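Side-chain contacts in cysteine protease-like virA (Shigella flexneri, PDB 3EB8), which acts as a secreted virulence effector required for entry into epithelial cells and for later spread, with a reported alpha-tubulin protease activity that is now disputed: residues H249-I254 with G317-E322; S245-I250 with V349-I354; T96-G101 with I113-N118; G90-I95 with S122-D127. All blocks are in the same frame, centred on the assembly; numbering follows the deposited sequence.

Interaction 1: H249-I254 with G317-E322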
loop_
_atom_site.group_PDB
_atom_site.type_symbol
_atom_site.label_atom_id
_atom_site.label_comp_id
_atom_site.label_asym_id
_atom_site.label_seq_id
_atom_site.Cartn_x
_atom_site.Cartn_y
_atom_site.Cartn_z
ATOM N N HIS A 249 3.920 3.675 18.206
ATOM C CA HIS A 249 2.884 3.999 19.159
ATOM C C HIS A 249 1.514 3.700 18.548
ATOM O O HIS A 249 0.705 2.975 19.135
ATOM C CB HIS A 249 3.016 5.453 19.621
ATOM C CG HIS A 249 2.141 5.798 20.780
ATOM N ND1 HIS A 249 1.063 6.651 20.671
ATOM C CD2 HIS A 249 2.183 5.406 22.076
ATOM C CE1 HIS A 249 0.480 6.771 21.851
ATOM N NE2 HIS A 249 1.139 6.026 22.720
ATOM N N ILE A 250 1.260 4.227 17.361
ATOM C CA ILE A 250 -0.008 3.949 16.713
ATOM C C ILE A 250 -0.191 2.437 16.566
ATOM O O ILE A 250 -1.252 1.892 16.843
ATOM C CB ILE A 250 -0.118 4.605 15.318
ATOM C CG1 ILE A 250 0.311 6.070 15.381
ATOM C CG2 ILE A 250 -1.537 4.482 14.794
ATOM C CD1 ILE A 250 -0.211 6.804 16.599
ATOM N N TYR A 251 0.851 1.758 16.120
ATOM C CA TYR A 251 0.739 0.336 15.840
ATOM C C TYR A 251 0.378 -0.415 17.129
ATOM O O TYR A 251 -0.468 -1.327 17.121
ATOM C CB TYR A 251 2.049 -0.167 15.230
ATOM C CG TYR A 251 2.057 -1.613 14.823
ATOM C CD1 TYR A 251 1.094 -2.117 13.972
ATOM C CD2 TYR A 251 3.054 -2.464 15.258
ATOM C CE1 TYR A 251 1.103 -3.436 13.587
ATOM C CE2 TYR A 251 3.078 -3.786 14.876
ATOM C CZ TYR A 251 2.094 -4.266 14.038
ATOM O OH TYR A 251 2.097 -5.583 13.650
ATOM N N ALA A 252 0.993 -0.004 18.242
ATOM C CA ALA A 252 0.731 -0.629 19.537
ATOM C C ALA A 252 -0.708 -0.422 19.984
ATOM O O ALA A 252 -1.320 -1.335 20.545
ATOM C CB ALA A 252 1.686 -0.103 20.594
ATOM N N GLN A 253 -1.243 0.776 19.753
ATOM C CA GLN A 253 -2.629 1.062 20.113
ATOM C C GLN A 253 -3.586 0.215 19.286
ATOM O O GLN A 253 -4.597 -0.270 19.786
ATOM C CB GLN A 253 -2.952 2.546 19.926
ATOM C CG GLN A 253 -2.241 3.441 20.916
ATOM C CD GLN A 253 -2.498 4.907 20.668
ATOM O OE1 GLN A 253 -2.749 5.325 19.536
ATOM N NE2 GLN A 253 -2.430 5.703 21.729
ATOM N N ILE A 254 -3.246 0.040 18.017
ATOM C CA ILE A 254 -4.049 -0.757 17.125
ATOM C C ILE A 254 -4.028 -2.233 17.527
ATOM O O ILE A 254 -5.082 -2.867 17.611
ATOM C CB ILE A 254 -3.616 -0.553 15.671
ATOM C CG1 ILE A 254 -4.270 0.730 15.152
ATOM C CG2 ILE A 254 -4.005 -1.773 14.831
ATOM C CD1 ILE A 254 -3.686 1.270 13.908
ATOM N N GLY A 317 -11.846 -7.881 10.652
ATOM C CA GLY A 317 -11.512 -6.768 9.780
ATOM C C GLY A 317 -10.046 -6.788 9.413
ATOM O O GLY A 317 -9.358 -7.783 9.629
ATOM N N ILE A 318 -9.567 -5.680 8.863
ATOM C CA ILE A 318 -8.181 -5.561 8.429
ATOM C C ILE A 318 -7.584 -4.231 8.878
ATOM O O ILE A 318 -8.262 -3.209 8.887
ATOM C CB ILE A 318 -8.059 -5.656 6.890
ATOM C CG1 ILE A 318 -8.219 -7.099 6.410
ATOM C CG2 ILE A 318 -6.721 -5.112 6.426
ATOM C CD1 ILE A 318 -8.561 -7.217 4.924
ATOM N N ASN A 319 -6.317 -4.251 9.273
ATOM C CA ASN A 319 -5.569 -3.028 9.496
ATOM C C ASN A 319 -4.635 -2.824 8.315
ATOM O O ASN A 319 -3.592 -3.469 8.215
ATOM C CB ASN A 319 -4.796 -3.118 10.809
ATOM C CG ASN A 319 -3.862 -1.925 11.037
ATOM O OD1 ASN A 319 -4.065 -0.834 10.495
ATOM N ND2 ASN A 319 -2.831 -2.139 11.852
ATOM N N LYS A 320 -5.033 -1.952 7.395
ATOM C CA LYS A 320 -4.178 -1.622 6.275
ATOM C C LYS A 320 -3.016 -0.728 6.719
ATOM O O LYS A 320 -3.212 0.370 7.236
ATOM C CB LYS A 320 -4.973 -0.946 5.173
ATOM C CG LYS A 320 -4.176 -0.635 3.926
ATOM C CD LYS A 320 -5.092 0.046 2.945
ATOM C CE LYS A 320 -4.406 0.438 1.675
ATOM N NZ LYS A 320 -5.465 0.820 0.675
ATOM N N ILE A 321 -1.802 -1.215 6.531
ATOM C CA ILE A 321 -0.626 -0.419 6.798
ATOM C C ILE A 321 0.069 -0.275 5.476
ATOM O O ILE A 321 0.520 -1.262 4.909
ATOM C CB ILE A 321 0.318 -1.127 7.783
ATOM C CG1 ILE A 321 -0.405 -1.436 9.086
ATOM C CG2 ILE A 321 1.550 -0.296 8.039
ATOM C CD1 ILE A 321 0.467 -2.130 10.088
ATOM N N GLU A 322 0.136 0.946 4.966
ATOM C CA GLU A 322 0.773 1.190 3.692
ATOM C C GLU A 322 2.065 1.995 3.837
ATOM O O GLU A 322 2.115 2.988 4.574
ATOM C CB GLU A 322 -0.189 1.925 2.770
ATOM C CG GLU A 322 0.441 2.530 1.535
ATOM C CD GLU A 322 -0.598 3.184 0.651
ATOM O OE1 GLU A 322 -1.758 3.301 1.091
ATOM O OE2 GLU A 322 -0.278 3.575 -0.486
#
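Tyr251 swings its ring out from the helix with CG trans to the main-chain nitrogen (chi1 -177°), while Ile321 on the strand holds an extended CG1-CD1 arm (chi2 180°), and these two conformations bring ring and methyl together. The methyl sits beside the CD1-CE1 side of the ring: CE1 of Tyr251 lies 3.8 Å from CD1 of Ile321, and CD1 of Tyr251 lies 3.9 Å from the same methyl. The two side chains cross at about a right angle, and the methyl approaches the ring obliquely.

A second pairing lies nearly one helical turn further on. Ile254 and Asn319 approach from opposite directions, each projecting toward the other segment; CG2 of Ile254 comes within 3.8 Å of CG of Asn319. The methyl therefore rests against the flat amide group of the strand residue, a van der Waals contact that places a polar group next to hydrocarbon.

The backbones remain well apart, as the 11.4 Å between the short helix and strand axes shows, and run almost exactly antiparallel (173°). The gap is bridged by side chains alone, burying 148 Å² in total.

Phe351 of the adjacent strand 348-356 touches Ile254, Asn319 and Ile321, so this helix packs on a two-strand surface. On the strand's other side, Ile318 packs against helix 110-118, and Lys320 NZ bonds to the carbonyls of Ala116 and Cys119. Strand 315-327 is thus sandwiched between helix 245-265, part of the tubulin-binding region, and helix 110-118.

Interaction 2: S245-I250 with V349-I354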
loop_
_atom_site.group_PDB
_atom_site.type_symbol
_atom_site.label_atom_id
_atom_site.label_comp_id
_atom_site.label_asym_id
_atom_site.label_seq_id
_atom_site.Cartn_x
_atom_site.Cartn_y
_atom_site.Cartn_z
ATOM N N SER A 245 9.137 6.085 16.401
ATOM C CA SER A 245 8.452 5.863 17.664
ATOM C C SER A 245 6.957 6.113 17.489
ATOM O O SER A 245 6.134 5.433 18.107
ATOM C CB SER A 245 9.014 6.807 18.722
ATOM O OG SER A 245 10.417 6.899 18.593
ATOM N N SER A 246 6.618 7.084 16.637
ATOM C CA SER A 246 5.224 7.465 16.399
ATOM C C SER A 246 4.444 6.342 15.741
ATOM O O SER A 246 3.302 6.077 16.106
ATOM C CB SER A 246 5.141 8.727 15.545
ATOM O OG SER A 246 5.972 9.735 16.077
ATOM N N VAL A 247 5.062 5.687 14.765
ATOM C CA VAL A 247 4.448 4.528 14.128
ATOM C C VAL A 247 4.337 3.386 15.135
ATOM O O VAL A 247 3.300 2.718 15.237
ATOM C CB VAL A 247 5.273 4.051 12.910
ATOM C CG1 VAL A 247 4.847 2.658 12.477
ATOM C CG2 VAL A 247 5.128 5.028 11.750
ATOM N N GLU A 248 5.410 3.167 15.886
ATOM C CA GLU A 248 5.372 2.184 16.952
ATOM C C GLU A 248 4.172 2.414 17.867
ATOM O O GLU A 248 3.491 1.469 18.251
ATOM C CB GLU A 248 6.667 2.232 17.766
ATOM C CG GLU A 248 7.824 1.518 17.089
ATOM C CD GLU A 248 9.064 1.437 17.967
ATOM O OE1 GLU A 248 9.176 2.228 18.935
ATOM O OE2 GLU A 248 9.932 0.583 17.678
ATOM N N HIS A 249 3.920 3.675 18.206
ATOM C CA HIS A 249 2.884 3.999 19.159
ATOM C C HIS A 249 1.514 3.700 18.548
ATOM O O HIS A 249 0.705 2.975 19.135
ATOM C CB HIS A 249 3.016 5.453 19.621
ATOM C CG HIS A 249 2.141 5.798 20.780
ATOM N ND1 HIS A 249 1.063 6.651 20.671
ATOM C CD2 HIS A 249 2.183 5.406 22.076
ATOM C CE1 HIS A 249 0.480 6.771 21.851
ATOM N NE2 HIS A 249 1.139 6.026 22.720
ATOM N N ILE A 250 1.260 4.227 17.361
ATOM C CA ILE A 250 -0.008 3.949 16.713
ATOM C C ILE A 250 -0.191 2.437 16.566
ATOM O O ILE A 250 -1.252 1.892 16.843
ATOM C CB ILE A 250 -0.118 4.605 15.318
ATOM C CG1 ILE A 250 0.311 6.070 15.381
ATOM C CG2 ILE A 250 -1.537 4.482 14.794
ATOM C CD1 ILE A 250 -0.211 6.804 16.599
ATOM N N VAL A 349 4.400 6.312 5.887
ATOM C CA VAL A 349 3.618 5.237 6.470
ATOM C C VAL A 349 2.237 5.755 6.816
ATOM O O VAL A 349 2.093 6.868 7.340
ATOM C CB VAL A 349 4.338 4.659 7.711
ATOM C CG1 VAL A 349 3.445 3.695 8.471
ATOM C CG2 VAL A 349 5.624 3.972 7.278
ATOM N N SER A 350 1.219 4.963 6.485
ATOM C CA SER A 350 -0.166 5.353 6.730
ATOM C C SER A 350 -0.975 4.148 7.189
ATOM O O SER A 350 -0.609 3.021 6.893
ATOM C CB SER A 350 -0.778 5.930 5.468
ATOM O OG SER A 350 -0.772 4.952 4.443
ATOM N N PHE A 351 -2.076 4.396 7.901
ATOM C CA PHE A 351 -2.906 3.343 8.479
ATOM C C PHE A 351 -4.376 3.502 8.130
ATOM O O PHE A 351 -4.866 4.605 7.964
ATOM C CB PHE A 351 -2.826 3.371 10.002
ATOM C CG PHE A 351 -1.642 2.675 10.565
ATOM C CD1 PHE A 351 -0.361 3.152 10.326
ATOM C CD2 PHE A 351 -1.803 1.558 11.374
ATOM C CE1 PHE A 351 0.736 2.519 10.858
ATOM C CE2 PHE A 351 -0.703 0.920 11.924
ATOM C CZ PHE A 351 0.570 1.400 11.667
ATOM N N ALA A 352 -5.086 2.387 8.074
ATOM C CA ALA A 352 -6.530 2.420 8.127
ATOM C C ALA A 352 -7.055 1.125 8.730
ATOM O O ALA A 352 -6.435 0.067 8.619
ATOM C CB ALA A 352 -7.148 2.662 6.724
ATOM N N ILE A 353 -8.208 1.222 9.373
ATOM C CA ILE A 353 -8.939 0.052 9.797
ATOM C C ILE A 353 -10.155 -0.143 8.893
ATOM O O ILE A 353 -10.891 0.803 8.593
ATOM C CB ILE A 353 -9.343 0.136 11.280
ATOM C CG1 ILE A 353 -8.102 -0.015 12.166
ATOM C CG2 ILE A 353 -10.307 -0.979 11.644
ATOM C CD1 ILE A 353 -8.383 0.184 13.639
ATOM N N ILE A 354 -10.327 -1.379 8.439
ATOM C CA ILE A 354 -11.455 -1.766 7.612
ATOM C C ILE A 354 -12.265 -2.794 8.397
ATOM O O ILE A 354 -11.741 -3.832 8.806
ATOM C CB ILE A 354 -10.996 -2.336 6.254
ATOM C CG1 ILE A 354 -10.288 -1.249 5.425
ATOM C CG2 ILE A 354 -12.166 -2.901 5.486
ATOM C CD1 ILE A 354 -8.833 -1.018 5.798
#
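The first turns of helix 245-265 stand over strand 348-356 with the backbones closest at Val247 and Val349, whose CA atoms are 7.7 Å apart. Val247 makes the closest contacts from the helix, while Ile250 loses a further 36 Å² at longer range; Val247 divides the work between its two methyls. CG2 meets CG1 of Val349 at 3.9 Å, with the two valine side chains crossing at about a right angle. The other methyl, CG1, is placed trans to the main-chain nitrogen (chi1 165°), which directs it to Phe351: it reaches CE1 at 4.4 Å, lying near the ring plane and therefore at the edge of the phenyl group.

Val349 and Phe351 alternate along the strand with Ser350, so both apolar side chains project toward the helix while Ser350 points away from it. There its hydroxyl bonds to Thr121 OG1 and Gln86 NE2. On the helix, Ser246 likewise uses its hydroxyl elsewhere, bonding to Asp128 OD2. Ile124 extends the apolar patch by touching both Val247 and Phe351.

All the atoms that meet across these segments are carbon, and none of the contacts is directional. Valine against valine, and one methyl at a ring edge, within a contact that buries 170 Å² in all, imply hydrophobic attachment of the helix to the sheet.

Interaction 3: T96-G101 with I113-N118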
loop_
_atom_site.group_PDB
_atom_site.type_symbol
_atom_site.label_atom_id
_atom_site.label_comp_id
_atom_site.label_asym_id
_atom_site.label_seq_id
_atom_site.Cartn_x
_atom_site.Cartn_y
_atom_site.Cartn_z
ATOM N N THR A 96 -16.199 1.122 6.863
ATOM C CA THR A 96 -17.078 -0.029 6.854
ATOM C C THR A 96 -17.221 -0.681 5.479
ATOM O O THR A 96 -17.492 -0.020 4.479
ATOM C CB THR A 96 -18.434 0.332 7.384
ATOM O OG1 THR A 96 -18.293 0.846 8.716
ATOM C CG2 THR A 96 -19.308 -0.910 7.417
ATOM N N ALA A 97 -17.002 -1.988 5.435
ATOM C CA ALA A 97 -17.174 -2.761 4.210
ATOM C C ALA A 97 -18.607 -3.267 4.138
ATOM O O ALA A 97 -19.260 -3.445 5.166
ATOM C CB ALA A 97 -16.215 -3.916 4.169
ATOM N N PRO A 98 -19.101 -3.487 2.914
ATOM C CA PRO A 98 -20.487 -3.901 2.651
ATOM C C PRO A 98 -20.749 -5.383 2.929
ATOM O O PRO A 98 -21.122 -6.105 2.006
ATOM C CB PRO A 98 -20.652 -3.648 1.142
ATOM C CG PRO A 98 -19.382 -2.950 0.682
ATOM C CD PRO A 98 -18.332 -3.289 1.673
ATOM N N VAL A 99 -20.539 -5.830 4.164
ATOM C CA VAL A 99 -20.919 -7.177 4.588
ATOM C C VAL A 99 -21.141 -7.109 6.055
ATOM O O VAL A 99 -20.578 -6.252 6.725
ATOM C CB VAL A 99 -19.793 -8.230 4.452
ATOM C CG1 VAL A 99 -19.926 -9.022 3.181
ATOM C CG2 VAL A 99 -18.404 -7.601 4.630
ATOM N N SER A 100 -21.928 -8.037 6.567
ATOM C CA SER A 100 -22.097 -8.142 7.997
ATOM C C SER A 100 -21.076 -9.155 8.473
ATOM O O SER A 100 -20.886 -10.203 7.860
ATOM C CB SER A 100 -23.523 -8.539 8.359
ATOM O OG SER A 100 -24.057 -9.406 7.387
ATOM N N GLY A 101 -20.374 -8.799 9.538
ATOM C CA GLY A 101 -19.338 -9.651 10.065
ATOM C C GLY A 101 -19.959 -10.764 10.864
ATOM O O GLY A 101 -21.148 -10.743 11.153
ATOM N N ILE A 113 -11.597 -7.367 2.317
ATOM C CA ILE A 113 -10.357 -7.372 1.547
ATOM C C ILE A 113 -10.420 -6.336 0.438
ATOM O O ILE A 113 -9.497 -5.532 0.274
ATOM C CB ILE A 113 -10.085 -8.763 0.939
ATOM C CG1 ILE A 113 -9.559 -9.713 2.017
ATOM C CG2 ILE A 113 -9.088 -8.673 -0.207
ATOM C CD1 ILE A 113 -9.894 -11.169 1.747
ATOM N N GLU A 114 -11.510 -6.358 -0.321
ATOM C CA GLU A 114 -11.702 -5.419 -1.427
ATOM C C GLU A 114 -11.695 -3.956 -0.959
ATOM O O GLU A 114 -10.981 -3.117 -1.512
ATOM C CB GLU A 114 -13.002 -5.737 -2.164
ATOM C CG GLU A 114 -13.384 -4.724 -3.204
ATOM C CD GLU A 114 -12.534 -4.842 -4.448
ATOM O OE1 GLU A 114 -11.695 -5.773 -4.506
ATOM O OE2 GLU A 114 -12.701 -4.005 -5.364
ATOM N N THR A 115 -12.487 -3.674 0.071
ATOM C CA THR A 115 -12.530 -2.355 0.674
ATOM C C THR A 115 -11.155 -1.918 1.155
ATOM O O THR A 115 -10.755 -0.788 0.917
ATOM C CB THR A 115 -13.487 -2.325 1.866
ATOM O OG1 THR A 115 -14.798 -2.696 1.426
ATOM C CG2 THR A 115 -13.506 -0.923 2.513
ATOM N N ALA A 116 -10.435 -2.807 1.834
ATOM C CA ALA A 116 -9.095 -2.478 2.314
ATOM C C ALA A 116 -8.153 -2.163 1.156
ATOM O O ALA A 116 -7.359 -1.217 1.230
ATOM C CB ALA A 116 -8.529 -3.599 3.153
ATOM N N ILE A 117 -8.237 -2.956 0.092
ATOM C CA ILE A 117 -7.394 -2.736 -1.067
ATOM C C ILE A 117 -7.574 -1.312 -1.616
ATOM O O ILE A 117 -6.608 -0.640 -1.975
ATOM C CB ILE A 117 -7.649 -3.795 -2.169
ATOM C CG1 ILE A 117 -7.051 -5.151 -1.772
ATOM C CG2 ILE A 117 -7.076 -3.356 -3.498
ATOM C CD1 ILE A 117 -7.324 -6.262 -2.800
ATOM N N ASN A 118 -8.807 -0.833 -1.634
ATOM C CA ASN A 118 -9.101 0.445 -2.272
ATOM C C ASN A 118 -9.329 1.666 -1.361
ATOM O O ASN A 118 -9.731 2.727 -1.840
ATOM C CB ASN A 118 -10.270 0.273 -3.241
ATOM C CG ASN A 118 -9.939 -0.689 -4.373
ATOM O OD1 ASN A 118 -10.620 -1.693 -4.571
ATOM N ND2 ASN A 118 -8.865 -0.396 -5.104
#
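Thr115 turns its hydroxyl, rather than a methyl, onto the apolar surface of Ala97 and Pro98, yet the oxygen bonds to neither. OG1 lies 3.3 Å from CB of Ala97. The setting is a strand-loop-helix unit: Ala97 lies on strand 94-97 of the mixed sheet, a loop follows, and helix 110-118 folds back against the strand.

The hydroxyl's hydrogen bond is made inside the helix, to the carbonyl oxygen of Glu111 one turn earlier. The torsion explains this double placement. With chi1 at -59°, OG1 is opposite the carbonyl carbon of Thr115 and beside its own nitrogen, from where it can reach back along the helix while also facing the strand. The hydroxyl thus has a partner within its own helix.

Ala97 points toward the helix, and the small side chain permits a close backbone approach: its CA is 5.9 Å from that of Thr115. The two CB atoms of Ala97 and Thr115 are 3.9 Å apart. Pro98 then bends the chain as the centre of an inverse gamma turn, in which the amide of Val99 makes a weak bond to the carbonyl of Ala97 (2.9 Å from Val99 N to Ala97 O). Ala97 is backbone-bonded to Ser355, and beyond the turn Val99 and Gly101 bond to Asp357; Thr115 also packs on Ile354 of strand 348-356.

Only 95 Å² is buried. The proline slides past the threonine in the opposite direction, bringing its ring carbon CD to 3.6 Å from Thr115 OG1.

Interaction 4: G90-I95 with S122-D127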
loop_
_atom_site.group_PDB
_atom_site.type_symbol
_atom_site.label_atom_id
_atom_site.label_comp_id
_atom_site.label_asym_id
_atom_site.label_seq_id
_atom_site.Cartn_x
_atom_site.Cartn_y
_atom_site.Cartn_z
ATOM N N GLY A 90 -4.761 12.755 10.416
ATOM C CA GLY A 90 -4.454 12.954 11.820
ATOM C C GLY A 90 -5.189 12.019 12.766
ATOM O O GLY A 90 -5.326 12.300 13.946
ATOM N N LYS A 91 -5.641 10.890 12.247
ATOM C CA LYS A 91 -6.425 9.960 13.026
ATOM C C LYS A 91 -6.656 8.733 12.168
ATOM O O LYS A 91 -7.006 8.854 10.988
ATOM C CB LYS A 91 -7.771 10.591 13.395
ATOM C CG LYS A 91 -8.753 9.631 14.047
ATOM C CD LYS A 91 -10.089 10.308 14.286
ATOM C CE LYS A 91 -11.169 9.312 14.675
ATOM N NZ LYS A 91 -12.533 9.942 14.634
ATOM N N VAL A 92 -6.460 7.554 12.749
ATOM C CA VAL A 92 -6.692 6.319 12.021
ATOM C C VAL A 92 -8.182 6.035 12.005
ATOM O O VAL A 92 -8.787 5.824 13.057
ATOM C CB VAL A 92 -5.951 5.160 12.679
ATOM C CG1 VAL A 92 -6.187 3.848 11.907
ATOM C CG2 VAL A 92 -4.457 5.497 12.795
ATOM N N HIS A 93 -8.768 6.037 10.812
ATOM C CA HIS A 93 -10.209 5.852 10.650
ATOM C C HIS A 93 -10.617 4.418 10.366
ATOM O O HIS A 93 -9.802 3.603 9.934
ATOM C CB HIS A 93 -10.739 6.764 9.547
ATOM C CG HIS A 93 -10.829 8.195 9.960
ATOM N ND1 HIS A 93 -11.999 8.766 10.407
ATOM C CD2 HIS A 93 -9.888 9.166 10.023
ATOM C CE1 HIS A 93 -11.777 10.031 10.714
ATOM N NE2 HIS A 93 -10.502 10.297 10.493
ATOM N N THR A 94 -11.887 4.125 10.616
ATOM C CA THR A 94 -12.455 2.835 10.289
ATOM C C THR A 94 -13.444 2.978 9.139
ATOM O O THR A 94 -14.401 3.748 9.226
ATOM C CB THR A 94 -13.170 2.254 11.514
ATOM O OG1 THR A 94 -12.202 2.006 12.544
ATOM C CG2 THR A 94 -13.927 0.980 11.162
ATOM N N ILE A 95 -13.180 2.249 8.056
ATOM C CA ILE A 95 -14.044 2.223 6.893
ATOM C C ILE A 95 -14.889 0.964 6.960
ATOM O O ILE A 95 -14.362 -0.137 7.119
ATOM C CB ILE A 95 -13.221 2.186 5.578
ATOM C CG1 ILE A 95 -12.176 3.311 5.555
ATOM C CG2 ILE A 95 -14.135 2.239 4.353
ATOM C CD1 ILE A 95 -12.753 4.675 5.837
ATOM N N SER A 122 -4.421 7.188 6.612
ATOM C CA SER A 122 -3.973 8.404 7.301
ATOM C C SER A 122 -2.487 8.351 7.657
ATOM O O SER A 122 -2.016 7.398 8.281
ATOM C CB SER A 122 -4.803 8.639 8.568
ATOM O OG SER A 122 -4.366 9.789 9.274
ATOM N N ILE A 123 -1.755 9.385 7.266
ATOM C CA ILE A 123 -0.318 9.417 7.459
ATOM C C ILE A 123 0.031 9.565 8.942
ATOM O O ILE A 123 -0.530 10.411 9.633
ATOM C CB ILE A 123 0.304 10.574 6.652
ATOM C CG1 ILE A 123 0.140 10.317 5.159
ATOM C CG2 ILE A 123 1.774 10.794 7.016
ATOM C CD1 ILE A 123 0.282 11.566 4.312
ATOM N N ILE A 124 0.944 8.724 9.417
ATOM C CA ILE A 124 1.525 8.838 10.742
ATOM C C ILE A 124 2.725 9.771 10.639
ATOM O O ILE A 124 3.694 9.460 9.949
ATOM C CB ILE A 124 2.008 7.459 11.249
ATOM C CG1 ILE A 124 0.880 6.424 11.148
ATOM C CG2 ILE A 124 2.526 7.551 12.655
ATOM C CD1 ILE A 124 -0.436 6.911 11.716
ATOM N N PRO A 125 2.658 10.939 11.289
ATOM C CA PRO A 125 3.771 11.893 11.188
ATOM C C PRO A 125 5.091 11.311 11.704
ATOM O O PRO A 125 5.155 10.790 12.822
ATOM C CB PRO A 125 3.319 13.062 12.073
ATOM C CG PRO A 125 1.836 12.955 12.124
ATOM C CD PRO A 125 1.539 11.475 12.080
ATOM N N ASN A 126 6.127 11.405 10.874
ATOM C CA ASN A 126 7.443 10.856 11.177
ATOM C C ASN A 126 8.505 11.936 11.322
ATOM O O ASN A 126 9.384 12.063 10.465
ATOM C CB ASN A 126 7.883 9.882 10.074
ATOM C CG ASN A 126 7.193 8.528 10.171
ATOM O OD1 ASN A 126 6.748 8.123 11.247
ATOM N ND2 ASN A 126 7.113 7.815 9.041
ATOM N N ASP A 127 8.423 12.708 12.399
ATOM C CA ASP A 127 9.415 13.742 12.681
ATOM C C ASP A 127 10.589 13.097 13.401
ATOM O O ASP A 127 11.748 13.468 13.201
ATOM C CB ASP A 127 8.815 14.826 13.577
ATOM C CG ASP A 127 7.309 14.871 13.497
ATOM O OD1 ASP A 127 6.778 14.755 12.373
ATOM O OD2 ASP A 127 6.658 15.009 14.554
#
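Ser122 buries more surface here than any other residue, 60 Å², by inserting its side chain against the main chain of Gly90 and Lys91. Each segment includes part of a strand of the mixed sheet: strands 121-123 and 94-97 each pair with strand 348-356, and the loop leading into 94-97 bends across Ser122. The hydroxyl gets there because OG is trans to the serine's nitrogen (chi1 178°). It gives a weak hydrogen bond to the carbonyl of Lys91, with 3.3 Å between Ser122 OG and Lys91 O, and receives another weak one from the amide of Leu89. Gly90 N is also close, 3.2 Å from Ser122 OG. Several main-chain polar atoms thus cluster round one hydroxyl, although the individual bonds are long or uncertain.

Gly90 contributes 22 Å² through backbone alone, and its positive phi (64°) is a conformation glycine adopts easily. At the next residue, Ser122 CB lies 3.3 Å from Lys91 O.

Val92, with 29 Å², provides the apolar half of the contact. Ile250 of helix 245-265 touches both Val92 and Ile124, adding the helix to this patch. Across the segments, Val92 CG2 lies 4.4 Å from Ile124 CD1.

All four contacts gather on one mixed sheet. Interactions 1 and 2 have centres about 5 Å apart and use successive turns of helix 245-265 over neighbouring strands, 315-327 and 348-356. Interaction 4, about 6 Å from interaction 2, adds strands 94-97 and 121-123, which also border 348-356; Ile353 bonds to His93 and Ile95, and Phe351 to Ser122, through their backbones. Interaction 3, about 19 Å from interaction 4, shares strand 94-97 with it and falls within its chain span; both close before helix 245-265 begins. Strand 348-356, which comes last in the chain, therefore ties early segments to the helix of the tubulin-binding region, with helix 110-118 on the opposite side.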